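Local coordinates for UPF0230 protein TM1468 (PDB 1VPV) that binds long-chain fatty acids such as palmitate and may take part in lipid transport or fatty acid metabolism, at residues K14-V19 with E93-V98; D82-Y87 with K119-P124; G239-V244 with E294-K299. One frame throughout, in Å; residues are numbered along the deposited sequence.

Contact 1 (K14-V19 with E93-V98)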
loop_
_atom_site.group_PDB
_atom_site.type_symbol
_atom_site.label_atom_id
_atom_site.label_comp_id
_atom_site.label_asym_id
_atom_site.label_seq_id
_atom_site.Cartn_x
_atom_site.Cartn_y
_atom_site.Cartn_z
ATOM N N LYS A 14 -9.095 0.910 -23.832
ATOM C CA LYS A 14 -7.926 1.475 -23.173
ATOM C C LYS A 14 -8.301 1.829 -21.746
ATOM O O LYS A 14 -9.237 2.609 -21.505
ATOM C CB LYS A 14 -7.450 2.724 -23.923
ATOM C CG LYS A 14 -6.783 2.440 -25.301
ATOM C CD LYS A 14 -6.188 3.717 -25.919
ATOM C CE LYS A 14 -7.281 4.683 -26.274
ATOM N NZ LYS A 14 -6.887 5.687 -27.303
ATOM N N VAL A 15 -7.564 1.258 -20.801
ATOM C CA VAL A 15 -7.889 1.383 -19.378
ATOM C C VAL A 15 -6.821 2.094 -18.553
ATOM O O VAL A 15 -5.676 1.672 -18.525
ATOM C CB VAL A 15 -8.118 -0.015 -18.758
ATOM C CG1 VAL A 15 -8.639 0.110 -17.336
ATOM C CG2 VAL A 15 -9.099 -0.808 -19.585
ATOM N N LYS A 16 -7.203 3.166 -17.865
ATOM C CA LYS A 16 -6.333 3.806 -16.866
ATOM C C LYS A 16 -6.478 3.093 -15.541
ATOM O O LYS A 16 -7.593 2.723 -15.158
ATOM C CB LYS A 16 -6.743 5.254 -16.624
ATOM C CG LYS A 16 -5.736 6.028 -15.783
ATOM C CD LYS A 16 -4.594 6.544 -16.675
ATOM C CE LYS A 16 -3.346 6.802 -15.885
ATOM N NZ LYS A 16 -2.292 7.260 -16.809
ATOM N N ILE A 17 -5.369 2.925 -14.829
ATOM C CA ILE A 17 -5.424 2.390 -13.483
ATOM C C ILE A 17 -5.005 3.518 -12.543
ATOM O O ILE A 17 -3.983 4.161 -12.738
ATOM C CB ILE A 17 -4.508 1.175 -13.312
ATOM C CG1 ILE A 17 -5.027 0.013 -14.146
ATOM C CG2 ILE A 17 -4.406 0.768 -11.836
ATOM C CD1 ILE A 17 -4.055 -1.185 -14.261
ATOM N N LEU A 18 -5.818 3.764 -11.531
ATOM C CA LEU A 18 -5.500 4.760 -10.528
ATOM C C LEU A 18 -5.392 4.086 -9.161
ATOM O O LEU A 18 -6.278 3.322 -8.769
ATOM C CB LEU A 18 -6.602 5.812 -10.502
ATOM C CG LEU A 18 -6.426 6.932 -9.490
ATOM C CD1 LEU A 18 -5.288 7.827 -9.883
ATOM C CD2 LEU A 18 -7.737 7.708 -9.422
ATOM N N VAL A 19 -4.306 4.329 -8.444
ATOM C CA VAL A 19 -4.271 3.983 -6.996
ATOM C C VAL A 19 -4.158 5.309 -6.242
ATOM O O VAL A 19 -3.893 6.349 -6.832
ATOM C CB VAL A 19 -3.111 3.036 -6.620
ATOM C CG1 VAL A 19 -3.177 1.716 -7.449
ATOM C CG2 VAL A 19 -1.744 3.723 -6.818
ATOM N N GLU A 93 -8.189 12.475 -22.250
ATOM C CA GLU A 93 -7.061 11.749 -22.856
ATOM C C GLU A 93 -7.464 10.442 -23.566
ATOM O O GLU A 93 -6.598 9.636 -23.899
ATOM C CB GLU A 93 -5.994 11.406 -21.815
ATOM C CG GLU A 93 -5.278 12.577 -21.157
ATOM C CD GLU A 93 -4.408 12.114 -20.025
ATOM O OE1 GLU A 93 -4.429 10.895 -19.719
ATOM O OE2 GLU A 93 -3.701 12.957 -19.421
ATOM N N ASP A 94 -8.758 10.233 -23.775
ATOM C CA ASP A 94 -9.301 9.133 -24.624
ATOM C C ASP A 94 -9.221 7.729 -23.989
ATOM O O ASP A 94 -9.272 6.724 -24.667
ATOM C CB ASP A 94 -8.678 9.150 -26.058
ATOM C CG ASP A 94 -9.510 8.391 -27.090
ATOM O OD1 ASP A 94 -10.746 8.542 -27.107
ATOM O OD2 ASP A 94 -8.926 7.657 -27.922
ATOM N N TYR A 95 -9.102 7.652 -22.681
ATOM C CA TYR A 95 -9.334 6.365 -22.021
ATOM C C TYR A 95 -10.821 5.991 -22.132
ATOM O O TYR A 95 -11.674 6.854 -22.246
ATOM C CB TYR A 95 -8.843 6.403 -20.600
ATOM C CG TYR A 95 -7.327 6.362 -20.486
ATOM C CD1 TYR A 95 -6.635 5.132 -20.541
ATOM C CD2 TYR A 95 -6.580 7.528 -20.322
ATOM C CE1 TYR A 95 -5.240 5.068 -20.421
ATOM C CE2 TYR A 95 -5.169 7.477 -20.195
ATOM C CZ TYR A 95 -4.519 6.249 -20.244
ATOM O OH TYR A 95 -3.163 6.189 -20.119
ATOM N N ASP A 96 -11.104 4.694 -22.206
ATOM C CA ASP A 96 -12.497 4.217 -22.263
ATOM C C ASP A 96 -13.003 3.847 -20.887
ATOM O O ASP A 96 -14.183 3.932 -20.661
ATOM C CB ASP A 96 -12.667 3.019 -23.191
ATOM C CG ASP A 96 -12.022 3.224 -24.545
ATOM O OD1 ASP A 96 -12.503 4.053 -25.347
ATOM O OD2 ASP A 96 -11.019 2.527 -24.793
ATOM N N VAL A 97 -12.108 3.471 -19.978
ATOM C CA VAL A 97 -12.473 2.954 -18.650
ATOM C C VAL A 97 -11.393 3.376 -17.624
ATOM O O VAL A 97 -10.199 3.413 -17.944
ATOM C CB VAL A 97 -12.569 1.396 -18.642
ATOM C CG1 VAL A 97 -12.858 0.863 -17.236
ATOM C CG2 VAL A 97 -13.625 0.883 -19.593
ATOM N N VAL A 98 -11.821 3.727 -16.408
ATOM C CA VAL A 98 -10.889 3.923 -15.293
ATOM C C VAL A 98 -11.116 2.823 -14.263
ATOM O O VAL A 98 -12.250 2.559 -13.864
ATOM C CB VAL A 98 -11.088 5.245 -14.582
ATOM C CG1 VAL A 98 -10.012 5.408 -13.532
ATOM C CG2 VAL A 98 -11.052 6.403 -15.556
#
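K14 meets the turn ahead of strand 97-102 with backbone and side chain alike. Its N-H points to D96 OD2, with K14 N 2.7 Å from that oxygen and on its anti lone pair. The carbonyl answers in the other direction: D96 N is 2.9 Å from K14 O, and V97 N adds a weak bond to the same oxygen. A bend at chi3 (-66°) brings K14 CE close to D94 O, and NZ beyond it forms a salt bridge with D94 OD2 at 2.9 Å, arriving from above the carboxylate plane. D94, with positive phi, is the C-prime residue of the Schellman motif that ends helix 80-92.

V15 pairs in parallel with V97, and their side chains share one face of the sheet, V15 CG2 lying 4.2 Å from V97 CB. Strands 15-20 and 97-102 are thus parallel neighbours in the alpha/beta fold of this DegV protein, with helices on both faces: helix 138-149 packs against the face of V15, and helix 80-92 against the opposite face, that of K16 and V98.

K16 N continues the pairing, 3.0 Å from V97 O. Its side chain folds at chi2 (83°), and CD comes to lie over one face of the Y95 ring, 3.9 Å from the ring centroid, as a CH-pi contact set toward the rim. K14 O sits at the ring edge, in its plane. Beyond the ring, K16 NZ and Y95 OH both bind the carboxylate of D34. An alanine in place of Y95 would probably leave K16 CD without the ring it lies over and D34 OD2 without its hydroxyl partner. Further on, K16 O receives a CA-H...O contact from V98 CA at 3.5 Å.

Contact 2 (D82-Y87 with K119-P124)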
loop_
_atom_site.group_PDB
_atom_site.type_symbol
_atom_site.label_atom_id
_atom_site.label_comp_id
_atom_site.label_asym_id
_atom_site.label_seq_id
_atom_site.Cartn_x
_atom_site.Cartn_y
_atom_site.Cartn_z
ATOM N N ASP A 82 -11.450 15.901 -6.191
ATOM C CA ASP A 82 -10.097 15.492 -6.600
ATOM C C ASP A 82 -10.193 14.261 -7.498
ATOM O O ASP A 82 -9.460 14.136 -8.489
ATOM C CB ASP A 82 -9.249 15.111 -5.386
ATOM C CG ASP A 82 -8.743 16.321 -4.587
ATOM O OD1 ASP A 82 -8.810 17.460 -5.056
ATOM O OD2 ASP A 82 -8.207 16.126 -3.477
ATOM N N PHE A 83 -11.078 13.337 -7.125
ATOM C CA PHE A 83 -11.359 12.171 -7.955
ATOM C C PHE A 83 -12.026 12.528 -9.305
ATOM O O PHE A 83 -11.609 11.972 -10.347
ATOM C CB PHE A 83 -12.190 11.120 -7.206
ATOM C CG PHE A 83 -11.358 10.177 -6.361
ATOM C CD1 PHE A 83 -10.622 9.173 -6.952
ATOM C CD2 PHE A 83 -11.332 10.293 -4.968
ATOM C CE1 PHE A 83 -9.814 8.314 -6.177
ATOM C CE2 PHE A 83 -10.571 9.430 -4.188
ATOM C CZ PHE A 83 -9.807 8.435 -4.787
ATOM N N LYS A 84 -13.065 13.381 -9.270
ATOM C CA LYS A 84 -13.753 13.832 -10.485
ATOM C C LYS A 84 -12.758 14.401 -11.485
ATOM O O LYS A 84 -12.787 14.059 -12.658
ATOM C CB LYS A 84 -14.769 14.952 -10.197
ATOM C CG LYS A 84 -16.207 14.542 -10.067
ATOM C CD LYS A 84 -17.143 15.764 -10.109
ATOM C CE LYS A 84 -17.223 16.424 -11.514
ATOM N NZ LYS A 84 -18.318 17.455 -11.654
ATOM N N LYS A 85 -11.892 15.290 -11.019
ATOM C CA LYS A 85 -10.946 15.956 -11.918
ATOM C C LYS A 85 -10.033 14.952 -12.617
ATOM O O LYS A 85 -9.885 15.013 -13.832
ATOM C CB LYS A 85 -10.160 17.063 -11.199
ATOM C CG LYS A 85 -11.048 18.275 -10.845
ATOM C CD LYS A 85 -10.287 19.449 -10.222
ATOM N N ARG A 86 -9.453 14.025 -11.871
ATOM C CA ARG A 86 -8.667 12.946 -12.475
ATOM C C ARG A 86 -9.474 12.133 -13.500
ATOM O O ARG A 86 -8.988 11.900 -14.623
ATOM C CB ARG A 86 -8.086 11.984 -11.424
ATOM C CG ARG A 86 -7.139 12.608 -10.420
ATOM C CD ARG A 86 -5.689 12.199 -10.624
ATOM N NE ARG A 86 -4.784 12.977 -9.758
ATOM C CZ ARG A 86 -3.468 12.810 -9.686
ATOM N NH1 ARG A 86 -2.865 11.886 -10.409
ATOM N NH2 ARG A 86 -2.750 13.560 -8.872
ATOM N N TYR A 87 -10.679 11.704 -13.127
ATOM C CA TYR A 87 -11.520 10.892 -14.033
ATOM C C TYR A 87 -11.724 11.599 -15.377
ATOM O O TYR A 87 -11.575 11.000 -16.442
ATOM C CB TYR A 87 -12.908 10.607 -13.423
ATOM C CG TYR A 87 -12.918 9.769 -12.147
ATOM C CD1 TYR A 87 -11.812 9.027 -11.753
ATOM C CD2 TYR A 87 -14.065 9.692 -11.349
ATOM C CE1 TYR A 87 -11.839 8.245 -10.595
ATOM C CE2 TYR A 87 -14.103 8.897 -10.196
ATOM C CZ TYR A 87 -12.988 8.191 -9.820
ATOM O OH TYR A 87 -13.017 7.418 -8.678
ATOM N N LYS A 119 -20.035 8.573 -9.841
ATOM C CA LYS A 119 -21.424 8.883 -10.196
ATOM C C LYS A 119 -21.569 10.247 -10.846
ATOM O O LYS A 119 -22.599 10.519 -11.434
ATOM C CB LYS A 119 -22.333 8.783 -8.966
ATOM C CG LYS A 119 -22.205 7.414 -8.285
ATOM C CD LYS A 119 -23.422 7.038 -7.466
ATOM C CE LYS A 119 -23.278 5.625 -6.949
ATOM N NZ LYS A 119 -24.599 4.925 -6.935
ATOM N N GLU A 120 -20.543 11.093 -10.773
ATOM C CA GLU A 120 -20.628 12.426 -11.375
ATOM C C GLU A 120 -19.948 12.591 -12.734
ATOM O O GLU A 120 -19.758 13.705 -13.174
ATOM C CB GLU A 120 -20.071 13.440 -10.386
ATOM C CG GLU A 120 -20.849 13.443 -9.065
ATOM C CD GLU A 120 -20.940 14.821 -8.424
ATOM O OE1 GLU A 120 -19.994 15.630 -8.563
ATOM O OE2 GLU A 120 -21.966 15.100 -7.772
ATOM N N VAL A 121 -19.588 11.492 -13.393
ATOM C CA VAL A 121 -18.883 11.529 -14.681
ATOM C C VAL A 121 -19.415 10.475 -15.652
ATOM O O VAL A 121 -19.976 9.448 -15.248
ATOM C CB VAL A 121 -17.349 11.319 -14.561
ATOM C CG1 VAL A 121 -16.732 12.379 -13.702
ATOM C CG2 VAL A 121 -16.983 9.922 -13.988
ATOM N N ASP A 122 -19.211 10.759 -16.939
ATOM C CA ASP A 122 -19.615 9.906 -18.060
ATOM C C ASP A 122 -18.869 8.600 -18.215
ATOM O O ASP A 122 -19.411 7.629 -18.739
ATOM C CB ASP A 122 -19.349 10.669 -19.353
ATOM C CG ASP A 122 -20.365 11.710 -19.610
ATOM O OD1 ASP A 122 -21.439 11.630 -18.976
ATOM O OD2 ASP A 122 -20.092 12.606 -20.444
ATOM N N ILE A 123 -17.601 8.623 -17.844
ATOM C CA ILE A 123 -16.650 7.591 -18.198
ATOM C C ILE A 123 -16.769 6.458 -17.177
ATOM O O ILE A 123 -16.737 6.717 -15.981
ATOM C CB ILE A 123 -15.196 8.188 -18.279
ATOM C CG1 ILE A 123 -14.164 7.094 -18.562
ATOM C CG2 ILE A 123 -14.800 8.962 -16.974
ATOM C CD1 ILE A 123 -12.740 7.635 -18.757
ATOM N N PRO A 124 -16.916 5.204 -17.635
ATOM C CA PRO A 124 -17.169 4.147 -16.659
ATOM C C PRO A 124 -15.979 4.013 -15.715
ATOM O O PRO A 124 -14.846 3.965 -16.155
ATOM C CB PRO A 124 -17.346 2.897 -17.506
ATOM C CG PRO A 124 -17.314 3.299 -18.914
ATOM C CD PRO A 124 -16.838 4.695 -19.016
#
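K84 and E120 make the polar part of this contact, their side chains crossing at about a right angle. The methylene CD of K84, not its amine, comes closest to the carboxylate, 3.2 Å from E120 OE1, and it also packs 3.7 Å from E120 CB. A bend at chi3 (70°) sets K84 CE, and the salt bridge from NZ beyond it to E120 OE1 is long, at 4.0 Å. Next to it V121 CG2 touches the ring of Y87 obliquely, 3.9 Å from Y87 CD2, while F83 O lies over one face of that ring, offset toward the rim. Two residues on, I123 CG2 reaches the backbone of the helix, 3.9 Å from Y87 O. No hydrogen bond links the two segments; apart from the long salt bridge the contact is van der Waals packing. It joins helix 80-92, which packs on strands 35-43 and 97-102, to the loop that leads from helix 110-118 into strand 125-129. In the next shell, Y87 OH is hydrogen-bonded to A114 O of helix 110-118, which fixes the far end of the ring, while A117 and V100 touch its side chain. V121 also packs on L88, and I123 on V98 of the sheet.

Contact 3 (G239-V244 with E294-K299)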
loop_
_atom_site.group_PDB
_atom_site.type_symbol
_atom_site.label_atom_id
_atom_site.label_comp_id
_atom_site.label_asym_id
_atom_site.label_seq_id
_atom_site.Cartn_x
_atom_site.Cartn_y
_atom_site.Cartn_z
ATOM N N GLY A 239 8.800 -22.409 0.299
ATOM C CA GLY A 239 9.038 -22.797 -1.086
ATOM C C GLY A 239 7.918 -22.439 -2.057
ATOM O O GLY A 239 7.929 -22.890 -3.190
ATOM N N SER A 240 6.931 -21.658 -1.619
ATOM C CA SER A 240 5.897 -21.155 -2.534
ATOM C C SER A 240 6.464 -20.062 -3.472
ATOM O O SER A 240 7.462 -19.427 -3.185
ATOM C CB SER A 240 4.681 -20.638 -1.736
ATOM O OG SER A 240 4.056 -21.704 -1.018
ATOM N N LYS A 241 5.824 -19.878 -4.612
ATOM C CA LYS A 241 6.218 -18.853 -5.571
ATOM C C LYS A 241 5.587 -17.527 -5.189
ATOM O O LYS A 241 4.361 -17.439 -5.087
ATOM C CB LYS A 241 5.725 -19.216 -6.964
ATOM C CG LYS A 241 6.747 -19.794 -7.932
ATOM C CD LYS A 241 6.320 -19.417 -9.381
ATOM C CE LYS A 241 6.991 -20.236 -10.426
ATOM N NZ LYS A 241 6.597 -21.646 -10.224
ATOM N N LEU A 242 6.406 -16.491 -5.038
ATOM C CA LEU A 242 5.921 -15.204 -4.601
ATOM C C LEU A 242 6.385 -14.076 -5.516
ATOM O O LEU A 242 7.435 -14.181 -6.134
ATOM C CB LEU A 242 6.487 -14.900 -3.220
ATOM C CG LEU A 242 6.293 -15.811 -2.021
ATOM C CD1 LEU A 242 6.838 -15.083 -0.811
ATOM C CD2 LEU A 242 4.801 -16.176 -1.819
ATOM N N ARG A 243 5.617 -12.993 -5.580
ATOM C CA ARG A 243 6.161 -11.688 -6.015
ATOM C C ARG A 243 5.993 -10.705 -4.851
ATOM O O ARG A 243 5.061 -10.828 -4.074
ATOM C CB ARG A 243 5.481 -11.172 -7.275
ATOM C CG ARG A 243 5.719 -12.041 -8.492
ATOM C CD ARG A 243 5.351 -11.341 -9.810
ATOM N NE ARG A 243 3.916 -11.042 -9.860
ATOM C CZ ARG A 243 3.245 -10.690 -10.963
ATOM N NH1 ARG A 243 3.863 -10.592 -12.115
ATOM N NH2 ARG A 243 1.931 -10.448 -10.914
ATOM N N VAL A 244 6.882 -9.728 -4.746
ATOM C CA VAL A 244 7.043 -8.938 -3.516
ATOM C C VAL A 244 7.405 -7.470 -3.786
ATOM O O VAL A 244 8.241 -7.169 -4.644
ATOM C CB VAL A 244 8.198 -9.516 -2.660
ATOM C CG1 VAL A 244 8.304 -8.810 -1.326
ATOM C CG2 VAL A 244 7.995 -10.993 -2.438
ATOM N N GLU A 294 2.498 -11.146 -3.014
ATOM C CA GLU A 294 1.595 -11.863 -3.923
ATOM C C GLU A 294 2.014 -13.316 -4.020
ATOM O O GLU A 294 3.113 -13.638 -4.479
ATOM C CB GLU A 294 1.606 -11.278 -5.343
ATOM C CG GLU A 294 0.787 -12.134 -6.376
ATOM C CD GLU A 294 0.998 -11.729 -7.851
ATOM O OE1 GLU A 294 1.799 -10.787 -8.102
ATOM O OE2 GLU A 294 0.370 -12.353 -8.764
ATOM N N VAL A 295 1.113 -14.202 -3.633
ATOM C CA VAL A 295 1.333 -15.633 -3.814
ATOM C C VAL A 295 0.871 -16.012 -5.236
ATOM O O VAL A 295 -0.290 -15.831 -5.593
ATOM C CB VAL A 295 0.551 -16.457 -2.759
ATOM C CG1 VAL A 295 0.870 -17.945 -2.849
ATOM C CG2 VAL A 295 0.853 -15.944 -1.362
ATOM N N LEU A 296 1.801 -16.506 -6.039
ATOM C CA LEU A 296 1.495 -17.049 -7.364
ATOM C C LEU A 296 1.117 -18.516 -7.324
ATOM O O LEU A 296 0.286 -18.961 -8.089
ATOM C CB LEU A 296 2.709 -16.905 -8.270
ATOM C CG LEU A 296 3.241 -15.487 -8.409
ATOM C CD1 LEU A 296 4.604 -15.509 -9.057
ATOM C CD2 LEU A 296 2.275 -14.679 -9.238
ATOM N N GLU A 297 1.754 -19.263 -6.440
ATOM C CA GLU A 297 1.600 -20.717 -6.375
ATOM C C GLU A 297 2.003 -21.134 -4.979
ATOM O O GLU A 297 3.102 -20.793 -4.538
ATOM C CB GLU A 297 2.527 -21.385 -7.398
ATOM C CG GLU A 297 2.255 -22.858 -7.631
ATOM C CD GLU A 297 3.129 -23.496 -8.738
ATOM O OE1 GLU A 297 3.791 -22.787 -9.537
ATOM O OE2 GLU A 297 3.134 -24.739 -8.825
ATOM N N ARG A 298 1.123 -21.818 -4.254
ATOM C CA ARG A 298 1.513 -22.385 -2.956
ATOM C C ARG A 298 2.064 -23.771 -3.229
ATOM O O ARG A 298 1.501 -24.502 -4.026
ATOM C CB ARG A 298 0.355 -22.472 -1.956
ATOM C CG ARG A 298 -0.675 -21.417 -2.093
ATOM C CD ARG A 298 -1.356 -21.029 -0.781
ATOM N NE ARG A 298 -2.204 -19.854 -1.051
ATOM C CZ ARG A 298 -2.388 -18.815 -0.240
ATOM N NH1 ARG A 298 -1.806 -18.753 0.949
ATOM N NH2 ARG A 298 -3.165 -17.820 -0.631
ATOM N N LYS A 299 3.174 -24.122 -2.587
ATOM C CA LYS A 299 3.727 -25.459 -2.720
ATOM C C LYS A 299 2.668 -26.465 -2.279
ATOM O O LYS A 299 2.087 -26.320 -1.209
ATOM C CB LYS A 299 5.006 -25.613 -1.876
ATOM C CG LYS A 299 5.582 -27.043 -1.857
ATOM C CD LYS A 299 6.743 -27.212 -0.869
ATOM C CE LYS A 299 8.058 -26.692 -1.433
ATOM N NZ LYS A 299 8.606 -27.578 -2.492
#
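The guanidinium of R243 meets E294 at its edge, nearly in its own plane, with the carboxylate plane turned 60° from it. Both donors converge on one oxygen: R243 NE, placed by a bend at chi3 (-64°), is 2.8 Å from E294 OE1 and comes from above the carboxylate plane, while NH2 uses the syn lone pair of the same atom. L296 CD2 lies obliquely to the group, and CD1 packs 3.7 Å from R243 CG. A second guanidinium, that of R298, has V295 CG1 over one face, offset toward the rim, and forms salt bridges with D169 and D235.

The strands that carry these groups run antiparallel, with R243 and E294 as a hydrogen-bonded pair. A classic beta bulge follows, in which L296 and E297 both face K241. K241 O takes L296 N at 2.9 Å and E297 N only weakly, and K241 NZ reaches E297 OE1 at 3.1 Å in a salt bridge. Where the chain nears its end, K299 N is held by S240 OG at 3.0 Å; that hydroxyl is also bonded to P237 O.

E294 is buried, and its other oxygen, OE2, forms a salt bridge with R164, while R243 NH1 forms one with E146. With two arginines on one carboxylate, E294 is likely to remain ionised, its charge balanced inside the fold.

In the fold
Contacts 1 and 2 are neighbours, their centres 11 Å apart; contact 1 lies in the sheet that contains strand 97-102, and contact 2 packs beside it. They touch directly: V98 N is 3.0 Å from P124 O in a probable hydrogen bond, and I123 CD1 packs 3.7 Å from Y95 O. Helix 80-92 of contact 2 runs on into the turn of contact 1. Contact 3 belongs to the other six-stranded sheet, with its centre 29 Å from that of contact 1 and 36 Å from that of contact 2. All three lie away from T75 and S108, which bind hexadecanoate, though the E294 side chain of contact 3 is about 11 Å from the bound palmitic acid.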